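Local atomic coordinates of Alr4995 protein (Nostoc sp., PDB entry 6LRG), a protein that probably works as a bifunctional enzyme of arginine catabolism, converting arginine to ornithine through a dihydrolase module and then ornithine to proline through an NAD-dependent cyclodeaminase module. Residues L125-R130 against V269-R274; S297-R302 against E447-R452; V399-M404 against L418-I423. All coordinates share one frame; numbering follows the deposited sequence.

The three contacts illustrate three ways in which distant or neighbouring segments of a long, multi-module chain are joined. Contact 1 closes first along the sequence, joining a loop of the dimethylarginine dimethylhydrolase-like region to the loop after strand 267-268. Contact 2 follows and links the LOR/SDH-type region to the next region, whereas contact 3, which lies between the two segments of contact 2 in sequence, joins neighbouring strands of a mixed sheet. Contacts 2 and 3 are relatively near, with centres 25 Å apart and nearest atoms about 12 Å apart, and both touch the third subunit. Contact 1 is remote, its centre 48 Å from that of contact 2 and 51 Å from that of contact 3.

Contact 1 (L125-R130 against V269-R274); sequences LDREGR and VTEPVR
R127 and E271 form the one salt bridge across this contact, R127 NH1 lying 2.5 Å from E271 OE1 with a bent N-H...O angle of 137°. This joins a type I turn, D126 to G129, within the hairpin of strands 123-125 and 132-136, to the loop following strand 267-268. The R127 chain folds back through bends at chi2 and chi3, bringing its end to E271 although the side chain sets out in the other direction. OE1 is met on its syn side, 27° out of the carboxylate plane; R268 close by adds a second positive charge, with only a weak, long ion pair to E271.

Just past the turn, R130 reaches back to grip the D126 carboxylate side-on: R130 NE sits 2.7 Å from D126 OD2 and R130 NH2 3.0 Å from D126 OD1, while the backbone N of R130 uses the anti lone pair of OD2. Three bonds thus fix the rotation of this carboxylate. R274, whose NH1 pairs with E276, has R130 CG over one guanidinium face.

P272 lays its ring against the turn, CD on L125 CD2 and CG 4.1 Å from G129 CA. One water donates to G129 O at 2.8 Å and also to P272 O.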
loop_
_atom_site.group_PDB
_atom_site.type_symbol
_atom_site.label_atom_id
_atom_site.label_comp_id
_atom_site.label_asym_id
_atom_site.label_seq_id
_atom_site.Cartn_x
_atom_site.Cartn_y
_atom_site.Cartn_z
ATOM N N LEU B 125 15.464 37.544 30.980
ATOM C CA LEU B 125 15.101 37.764 32.361
ATOM C C LEU B 125 13.586 37.844 32.508
ATOM O O LEU B 125 12.883 38.366 31.642
ATOM C CB LEU B 125 15.757 39.036 32.868
ATOM C CG LEU B 125 16.457 39.015 34.216
ATOM C CD1 LEU B 125 17.329 37.791 34.354
ATOM C CD2 LEU B 125 17.296 40.278 34.353
ATOM N N ASP B 126 13.084 37.280 33.594
ATOM C CA ASP B 126 11.716 37.555 34.004
ATOM C C ASP B 126 11.666 39.018 34.449
ATOM O O ASP B 126 12.489 39.451 35.268
ATOM C CB ASP B 126 11.281 36.601 35.120
ATOM C CG ASP B 126 9.913 36.935 35.674
ATOM O OD1 ASP B 126 8.909 36.725 34.955
ATOM O OD2 ASP B 126 9.853 37.391 36.840
ATOM N N ARG B 127 10.723 39.779 33.900
ATOM C CA ARG B 127 10.745 41.233 34.061
ATOM C C ARG B 127 10.500 41.673 35.503
ATOM O O ARG B 127 10.882 42.775 35.888
ATOM C CB ARG B 127 9.738 41.871 33.122
ATOM C CG ARG B 127 9.991 41.500 31.672
ATOM C CD ARG B 127 10.951 42.457 30.988
ATOM N NE ARG B 127 12.337 42.296 31.413
ATOM C CZ ARG B 127 13.051 43.226 32.042
ATOM N NH1 ARG B 127 14.310 42.981 32.379
ATOM N NH2 ARG B 127 12.510 44.400 32.335
ATOM N N GLU B 128 9.915 40.801 36.315
ATOM C CA GLU B 128 9.838 41.077 37.744
ATOM C C GLU B 128 11.070 40.510 38.439
ATOM O O GLU B 128 11.165 40.562 39.653
ATOM C CB GLU B 128 8.557 40.502 38.364
ATOM C CG GLU B 128 7.278 41.309 38.096
ATOM C CD GLU B 128 7.456 42.828 38.224
ATOM O OE1 GLU B 128 7.839 43.313 39.322
ATOM O OE2 GLU B 128 7.196 43.539 37.221
ATOM N N GLY B 129 12.002 39.955 37.669
ATOM C CA GLY B 129 13.297 39.556 38.197
ATOM C C GLY B 129 13.329 38.305 39.055
ATOM O O GLY B 129 14.265 38.114 39.834
ATOM N N ARG B 130 12.330 37.440 38.907
ATOM C CA ARG B 130 12.214 36.256 39.760
ATOM C C ARG B 130 13.149 35.115 39.323
ATOM O O ARG B 130 13.723 34.404 40.160
ATOM C CB ARG B 130 10.757 35.782 39.784
ATOM C CG ARG B 130 9.766 36.872 40.261
ATOM C CD ARG B 130 8.311 36.488 40.001
ATOM N NE ARG B 130 8.012 36.377 38.575
ATOM C CZ ARG B 130 6.897 35.842 38.084
ATOM N NH1 ARG B 130 5.980 35.362 38.908
ATOM N NH2 ARG B 130 6.694 35.781 36.774
ATOM N N VAL B 269 20.877 47.212 29.815
ATOM C CA VAL B 269 21.942 47.078 30.806
ATOM C C VAL B 269 21.533 47.575 32.213
ATOM O O VAL B 269 22.314 47.480 33.165
ATOM C CB VAL B 269 23.210 47.817 30.324
ATOM C CG1 VAL B 269 23.601 47.293 28.971
ATOM C CG2 VAL B 269 22.949 49.298 30.209
ATOM N N THR B 270 20.303 48.077 32.335
ATOM C CA THR B 270 19.678 48.418 33.621
ATOM C C THR B 270 18.658 47.347 34.031
ATOM O O THR B 270 17.497 47.410 33.617
ATOM C CB THR B 270 18.934 49.794 33.557
ATOM O OG1 THR B 270 19.865 50.855 33.309
ATOM C CG2 THR B 270 18.209 50.094 34.864
ATOM N N GLU B 271 19.060 46.370 34.843
ATOM C CA GLU B 271 18.170 45.235 35.111
ATOM C C GLU B 271 17.754 45.076 36.585
ATOM O O GLU B 271 18.476 45.506 37.486
ATOM C CB GLU B 271 18.820 43.931 34.599
ATOM C CG GLU B 271 18.868 43.769 33.059
ATOM C CD GLU B 271 17.490 43.638 32.383
ATOM O OE1 GLU B 271 16.487 44.189 32.890
ATOM O OE2 GLU B 271 17.409 42.992 31.314
ATOM N N PRO B 272 16.581 44.432 36.829
ATOM C CA PRO B 272 15.984 44.291 38.173
ATOM C C PRO B 272 16.679 43.304 39.122
ATOM O O PRO B 272 16.330 42.123 39.061
ATOM C CB PRO B 272 14.565 43.772 37.861
ATOM C CG PRO B 272 14.734 42.984 36.578
ATOM C CD PRO B 272 15.714 43.820 35.790
ATOM N N VAL B 273 17.587 43.759 39.990
ATOM C CA VAL B 273 18.198 42.857 40.980
ATOM C C VAL B 273 17.414 42.738 42.273
ATOM O O VAL B 273 17.258 43.712 43.007
ATOM C CB VAL B 273 19.593 43.282 41.365
ATOM C CG1 VAL B 273 20.217 42.233 42.292
ATOM C CG2 VAL B 273 20.402 43.431 40.139
ATOM N N ARG B 274 16.972 41.526 42.578
ATOM C CA ARG B 274 16.041 41.347 43.668
ATOM C C ARG B 274 16.591 40.725 44.940
ATOM O O ARG B 274 17.426 39.817 44.931
ATOM C CB ARG B 274 14.858 40.497 43.206
ATOM C CG ARG B 274 13.755 41.264 42.526
ATOM C CD ARG B 274 12.662 40.311 42.075
ATOM N NE ARG B 274 11.699 39.923 43.110
ATOM C CZ ARG B 274 10.378 40.084 43.016
ATOM N NH1 ARG B 274 9.590 39.687 44.009
ATOM N NH2 ARG B 274 9.841 40.629 41.932
HETATM O O HOH W 1 16.418 39.902 40.116
#

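Contact 2 (S297-R302 against E447-R452); sequences SGLINR and ESREQR
S297 and E450 meet through their aliphatic parts, S297 CB lying 3.4 Å from both CB and CG of E450. Their polar ends turn elsewhere: E450 OE1 bonds to H293 ND1, and S297 OG is hydrogen-bonded to H293 O. The contact joins the LOR/SDH-type region to the next. Beside this pair, L299 reaches over one face of the R449 guanidinium, L299 CD2 lying 3.8 Å from R449 NH2, while its other methyl, CD1, approaches the R449 carbonyl. With CG anti to the backbone N (chi1 -167°), the leucine branch swings toward R449.

The R302 chain runs straight to CD and then bends at chi3, laying the guanidinium across the end of the other segment. R449 O lies at its edge, 3.6 Å from R302 NH2; R452 CB lies over one face and L299 CA over the opposite one, both offset toward the rim. R302 NH1 comes 2.9 Å from Q451 O, but the angle is too poor for a hydrogen bond, and none crosses this interface.

On the 297-302 side, the joint between two helices places S297 and L299: S297 OG accepts from L299 N at 3.1 Å in an ST turn, and G298, with positive phi, separates helix 294-297 from helix 299-310 as the N-cap of the latter. R449 NH1 donates to E291 O. I671 and R668 of the third subunit pack on Q451 and R452. Around the joint, L299 and R449 rest on I290 of strand 280-292, L299 and R302 pack on L353 of helix 340-353, and helix 446-449 ends against them.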
loop_
_atom_site.group_PDB
_atom_site.type_symbol
_atom_site.label_atom_id
_atom_site.label_comp_id
_atom_site.label_asym_id
_atom_site.label_seq_id
_atom_site.Cartn_x
_atom_site.Cartn_y
_atom_site.Cartn_z
ATOM N N SER B 297 30.014 -1.054 16.027
ATOM C CA SER B 297 28.651 -1.466 16.314
ATOM C C SER B 297 27.707 -0.275 16.199
ATOM O O SER B 297 26.498 -0.449 16.064
ATOM C CB SER B 297 28.553 -2.072 17.697
ATOM O OG SER B 297 28.782 -1.102 18.694
ATOM N N GLY B 298 28.274 0.931 16.247
ATOM C CA GLY B 298 27.493 2.147 16.301
ATOM C C GLY B 298 26.818 2.291 17.657
ATOM O O GLY B 298 25.813 2.996 17.805
ATOM N N LEU B 299 27.371 1.609 18.652
ATOM C CA LEU B 299 26.850 1.683 20.010
ATOM C C LEU B 299 27.032 3.089 20.604
ATOM O O LEU B 299 26.076 3.708 21.066
ATOM C CB LEU B 299 27.540 0.644 20.888
ATOM C CG LEU B 299 26.909 0.376 22.244
ATOM C CD1 LEU B 299 25.416 0.129 22.065
ATOM C CD2 LEU B 299 27.595 -0.830 22.878
ATOM N N ILE B 300 28.262 3.594 20.569
ATOM C CA ILE B 300 28.572 4.894 21.151
ATOM C C ILE B 300 27.779 5.990 20.442
ATOM O O ILE B 300 27.417 6.992 21.034
ATOM C CB ILE B 300 30.091 5.197 21.082
ATOM C CG1 ILE B 300 30.416 6.528 21.757
ATOM C CG2 ILE B 300 30.574 5.226 19.650
ATOM C CD1 ILE B 300 30.472 6.459 23.266
ATOM N N ASN B 301 27.466 5.747 19.179
ATOM C CA ASN B 301 26.825 6.723 18.321
ATOM C C ASN B 301 25.320 6.749 18.585
ATOM O O ASN B 301 24.664 7.772 18.451
ATOM C CB ASN B 301 27.175 6.397 16.850
ATOM C CG ASN B 301 26.119 6.850 15.865
ATOM O OD1 ASN B 301 25.663 8.002 15.891
ATOM N ND2 ASN B 301 25.733 5.946 14.969
ATOM N N ARG B 302 24.777 5.623 18.999
ATOM C CA ARG B 302 23.363 5.571 19.296
ATOM C C ARG B 302 23.129 6.153 20.697
ATOM O O ARG B 302 22.139 6.838 20.954
ATOM C CB ARG B 302 22.864 4.134 19.172
ATOM C CG ARG B 302 21.427 3.884 19.618
ATOM C CD ARG B 302 21.090 2.388 19.557
ATOM N NE ARG B 302 22.021 1.636 18.703
ATOM C CZ ARG B 302 22.597 0.479 19.040
ATOM N NH1 ARG B 302 23.432 -0.129 18.198
ATOM N NH2 ARG B 302 22.335 -0.077 20.219
ATOM N N GLU B 447 26.883 -9.467 21.294
ATOM C CA GLU B 447 26.226 -9.376 19.989
ATOM C C GLU B 447 24.815 -8.787 20.072
ATOM O O GLU B 447 24.365 -8.100 19.154
ATOM C CB GLU B 447 26.172 -10.748 19.310
ATOM C CG GLU B 447 25.913 -11.931 20.237
ATOM C CD GLU B 447 27.120 -12.317 21.085
ATOM O OE1 GLU B 447 28.240 -12.428 20.530
ATOM O OE2 GLU B 447 26.945 -12.485 22.315
ATOM N N SER B 448 24.124 -9.047 21.175
ATOM C CA SER B 448 22.818 -8.439 21.404
ATOM C C SER B 448 22.910 -6.913 21.433
ATOM O O SER B 448 22.157 -6.224 20.748
ATOM C CB SER B 448 22.212 -8.950 22.709
ATOM O OG SER B 448 21.029 -8.234 23.021
ATOM N N ARG B 449 23.843 -6.391 22.227
ATOM C CA ARG B 449 24.031 -4.941 22.361
ATOM C C ARG B 449 24.561 -4.274 21.087
ATOM O O ARG B 449 24.254 -3.111 20.805
ATOM C CB ARG B 449 24.985 -4.648 23.527
ATOM C CG ARG B 449 24.303 -4.177 24.802
ATOM C CD ARG B 449 25.125 -4.548 26.039
ATOM N NE ARG B 449 26.564 -4.456 25.795
ATOM C CZ ARG B 449 27.279 -3.336 25.910
ATOM N NH1 ARG B 449 28.583 -3.347 25.669
ATOM N NH2 ARG B 449 26.697 -2.196 26.258
ATOM N N GLU B 450 25.358 -5.019 20.325
ATOM C CA GLU B 450 26.063 -4.469 19.170
ATOM C C GLU B 450 25.338 -4.810 17.890
ATOM O O GLU B 450 25.731 -5.721 17.152
ATOM C CB GLU B 450 27.508 -4.986 19.140
ATOM C CG GLU B 450 28.360 -4.356 20.231
ATOM C CD GLU B 450 29.734 -4.988 20.384
ATOM O OE1 GLU B 450 30.117 -5.847 19.546
ATOM O OE2 GLU B 450 30.429 -4.613 21.359
ATOM N N GLN B 451 24.300 -4.032 17.614
ATOM C CA GLN B 451 23.316 -4.378 16.597
ATOM C C GLN B 451 22.237 -3.308 16.554
ATOM O O GLN B 451 22.118 -2.569 17.526
ATOM C CB GLN B 451 22.732 -5.746 16.921
ATOM C CG GLN B 451 21.258 -5.782 17.037
ATOM C CD GLN B 451 20.739 -7.117 17.583
ATOM O OE1 GLN B 451 20.839 -8.133 16.938
ATOM N NE2 GLN B 451 20.225 -7.110 18.783
ATOM N N ARG B 452 21.525 -3.196 15.424
ATOM C CA ARG B 452 20.290 -2.398 15.230
ATOM C C ARG B 452 20.319 -1.765 13.845
ATOM O O ARG B 452 19.767 -0.681 13.629
ATOM C CB ARG B 452 20.080 -1.288 16.275
ATOM C CG ARG B 452 18.641 -1.235 16.820
ATOM C CD ARG B 452 18.052 -2.644 17.232
ATOM N NE ARG B 452 18.458 -2.979 18.589
ATOM C CZ ARG B 452 18.315 -4.166 19.180
ATOM N NH1 ARG B 452 17.690 -5.182 18.600
ATOM N NH2 ARG B 452 18.776 -4.325 20.404
#

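Contact 3 (V399-M404 against L418-I423); sequences VENQRM and LAQCKI
C421 tucks its side chain under the bend that follows strand 395-400, C421 CB lying 3.3 Å from N401 O and SG 3.2 Å from R403 O. With SG anti to the backbone N (chi1 -168°), the sulfur lies beside the R403 carbonyl, which accepts a hydrogen bond from S383 OG. Strands 395-400 and 416-422 are parallel neighbours in a mixed sheet, and the chain between them passes through strand 407-413, which flanks 416-422 on its other side. Two straight bonds bind the pair: E400 N to A419 O at 2.8 Å and C421 N to E400 O at 2.9 Å, both at 170°.

The side chains of E400 and Q420 share one face of the sheet, where L418 CD1 meets E400 OE1 at 3.5 Å. V399, itself buried, packs CG1 4.0 Å from C421 CB. N401, with positive phi, turns the chain off the strand path.

Further on, I423 CG2 sits over one face of the R403 guanidinium, 3.5 Å from R403 NE. The chemistry is therefore divided: backbone polarity is paired where the strands run together, and beyond the bend the contact passes to a sulfur beside a carbonyl and a methyl on a cationic guanidinium, with no hydrogen bond between the two segments there.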
loop_
_atom_site.group_PDB
_atom_site.type_symbol
_atom_site.label_atom_id
_atom_site.label_comp_id
_atom_site.label_asym_id
_atom_site.label_seq_id
_atom_site.Cartn_x
_atom_site.Cartn_y
_atom_site.Cartn_z
ATOM N N VAL B 399 16.800 -9.949 38.118
ATOM C CA VAL B 399 15.352 -9.763 38.061
ATOM C C VAL B 399 14.679 -10.972 37.389
ATOM O O VAL B 399 15.088 -11.411 36.304
ATOM C CB VAL B 399 14.960 -8.448 37.306
ATOM C CG1 VAL B 399 13.447 -8.282 37.242
ATOM C CG2 VAL B 399 15.586 -7.233 37.973
ATOM N N GLU B 400 13.648 -11.506 38.040
ATOM C CA GLU B 400 12.905 -12.646 37.514
ATOM C C GLU B 400 11.617 -12.227 36.820
ATOM O O GLU B 400 11.078 -11.144 37.073
ATOM C CB GLU B 400 12.568 -13.632 38.630
ATOM C CG GLU B 400 13.771 -14.303 39.267
ATOM C CD GLU B 400 13.359 -15.407 40.223
ATOM O OE1 GLU B 400 12.135 -15.572 40.427
ATOM O OE2 GLU B 400 14.248 -16.111 40.759
ATOM N N ASN B 401 11.129 -13.108 35.954
ATOM C CA ASN B 401 9.910 -12.880 35.196
ATOM C C ASN B 401 10.000 -11.611 34.396
ATOM O O ASN B 401 9.021 -10.885 34.277
ATOM C CB ASN B 401 8.693 -12.820 36.114
ATOM C CG ASN B 401 8.598 -14.008 37.032
ATOM O OD1 ASN B 401 8.744 -15.157 36.600
ATOM N ND2 ASN B 401 8.348 -13.749 38.306
ATOM N N GLN B 402 11.182 -11.343 33.856
ATOM C CA GLN B 402 11.422 -10.118 33.101
ATOM C C GLN B 402 10.392 -9.937 31.997
ATOM O O GLN B 402 10.082 -10.866 31.255
ATOM C CB GLN B 402 12.824 -10.124 32.515
ATOM C CG GLN B 402 13.218 -8.831 31.834
ATOM C CD GLN B 402 13.527 -7.715 32.820
ATOM O OE1 GLN B 402 14.091 -7.950 33.886
ATOM N NE2 GLN B 402 13.155 -6.503 32.468
ATOM N N ARG B 403 9.855 -8.736 31.919
ATOM C CA ARG B 403 8.818 -8.373 30.961
ATOM C C ARG B 403 8.899 -6.845 30.786
ATOM O O ARG B 403 9.313 -6.157 31.713
ATOM C CB ARG B 403 7.438 -8.793 31.473
ATOM C CG ARG B 403 6.269 -8.135 30.741
ATOM C CD ARG B 403 5.022 -8.113 31.586
ATOM N NE ARG B 403 3.772 -8.050 30.821
ATOM C CZ ARG B 403 3.404 -7.063 30.010
ATOM N NH1 ARG B 403 4.183 -6.004 29.822
ATOM N NH2 ARG B 403 2.233 -7.133 29.392
ATOM N N MET B 404 8.519 -6.310 29.632
ATOM C CA MET B 404 8.492 -4.857 29.450
ATOM C C MET B 404 7.252 -4.231 30.074
ATOM O O MET B 404 6.224 -4.899 30.217
ATOM C CB MET B 404 8.547 -4.486 27.965
ATOM C CG MET B 404 7.194 -4.505 27.254
ATOM S SD MET B 404 7.417 -4.170 25.474
ATOM C CE MET B 404 6.056 -3.069 25.165
ATOM N N LEU B 418 14.579 -11.471 46.549
ATOM C CA LEU B 418 13.843 -11.780 45.331
ATOM C C LEU B 418 13.477 -10.493 44.592
ATOM O O LEU B 418 12.784 -9.640 45.137
ATOM C CB LEU B 418 12.583 -12.582 45.662
ATOM C CG LEU B 418 11.635 -12.937 44.519
ATOM C CD1 LEU B 418 12.375 -13.673 43.414
ATOM C CD2 LEU B 418 10.454 -13.787 45.033
ATOM N N ALA B 419 13.951 -10.345 43.360
ATOM C CA ALA B 419 13.559 -9.207 42.532
ATOM C C ALA B 419 12.701 -9.706 41.393
ATOM O O ALA B 419 13.160 -10.468 40.566
ATOM C CB ALA B 419 14.772 -8.485 42.000
ATOM N N GLN B 420 11.446 -9.317 41.345
ATOM C CA GLN B 420 10.623 -9.794 40.252
ATOM C C GLN B 420 9.905 -8.640 39.572
ATOM O O GLN B 420 9.473 -7.672 40.192
ATOM C CB GLN B 420 9.623 -10.847 40.726
ATOM C CG GLN B 420 8.673 -10.352 41.787
ATOM C CD GLN B 420 8.017 -11.481 42.551
ATOM O OE1 GLN B 420 7.425 -12.386 41.965
ATOM N NE2 GLN B 420 8.126 -11.435 43.875
ATOM N N CYS B 421 9.847 -8.760 38.264
ATOM C CA CYS B 421 9.094 -7.891 37.405
ATOM C C CYS B 421 7.587 -8.212 37.511
ATOM O O CYS B 421 7.183 -9.365 37.368
ATOM C CB CYS B 421 9.629 -8.076 35.991
ATOM S SG CYS B 421 9.093 -6.903 34.814
ATOM N N LYS B 422 6.777 -7.192 37.800
ATOM C CA LYS B 422 5.329 -7.332 37.965
ATOM C C LYS B 422 4.621 -6.236 37.185
ATOM O O LYS B 422 5.090 -5.104 37.165
ATOM C CB LYS B 422 4.919 -7.238 39.445
ATOM C CG LYS B 422 5.197 -8.478 40.283
ATOM C CD LYS B 422 5.018 -8.167 41.758
ATOM C CE LYS B 422 4.281 -9.278 42.492
ATOM N NZ LYS B 422 3.106 -8.734 43.267
ATOM N N ILE B 423 3.505 -6.551 36.545
ATOM C CA ILE B 423 2.715 -5.493 35.925
ATOM C C ILE B 423 1.993 -4.742 37.015
ATOM O O ILE B 423 1.767 -5.276 38.089
ATOM C CB ILE B 423 1.679 -6.018 34.880
ATOM C CG1 ILE B 423 0.705 -7.011 35.515
ATOM C CG2 ILE B 423 2.383 -6.616 33.671
ATOM C CD1 ILE B 423 -0.365 -7.489 34.548
#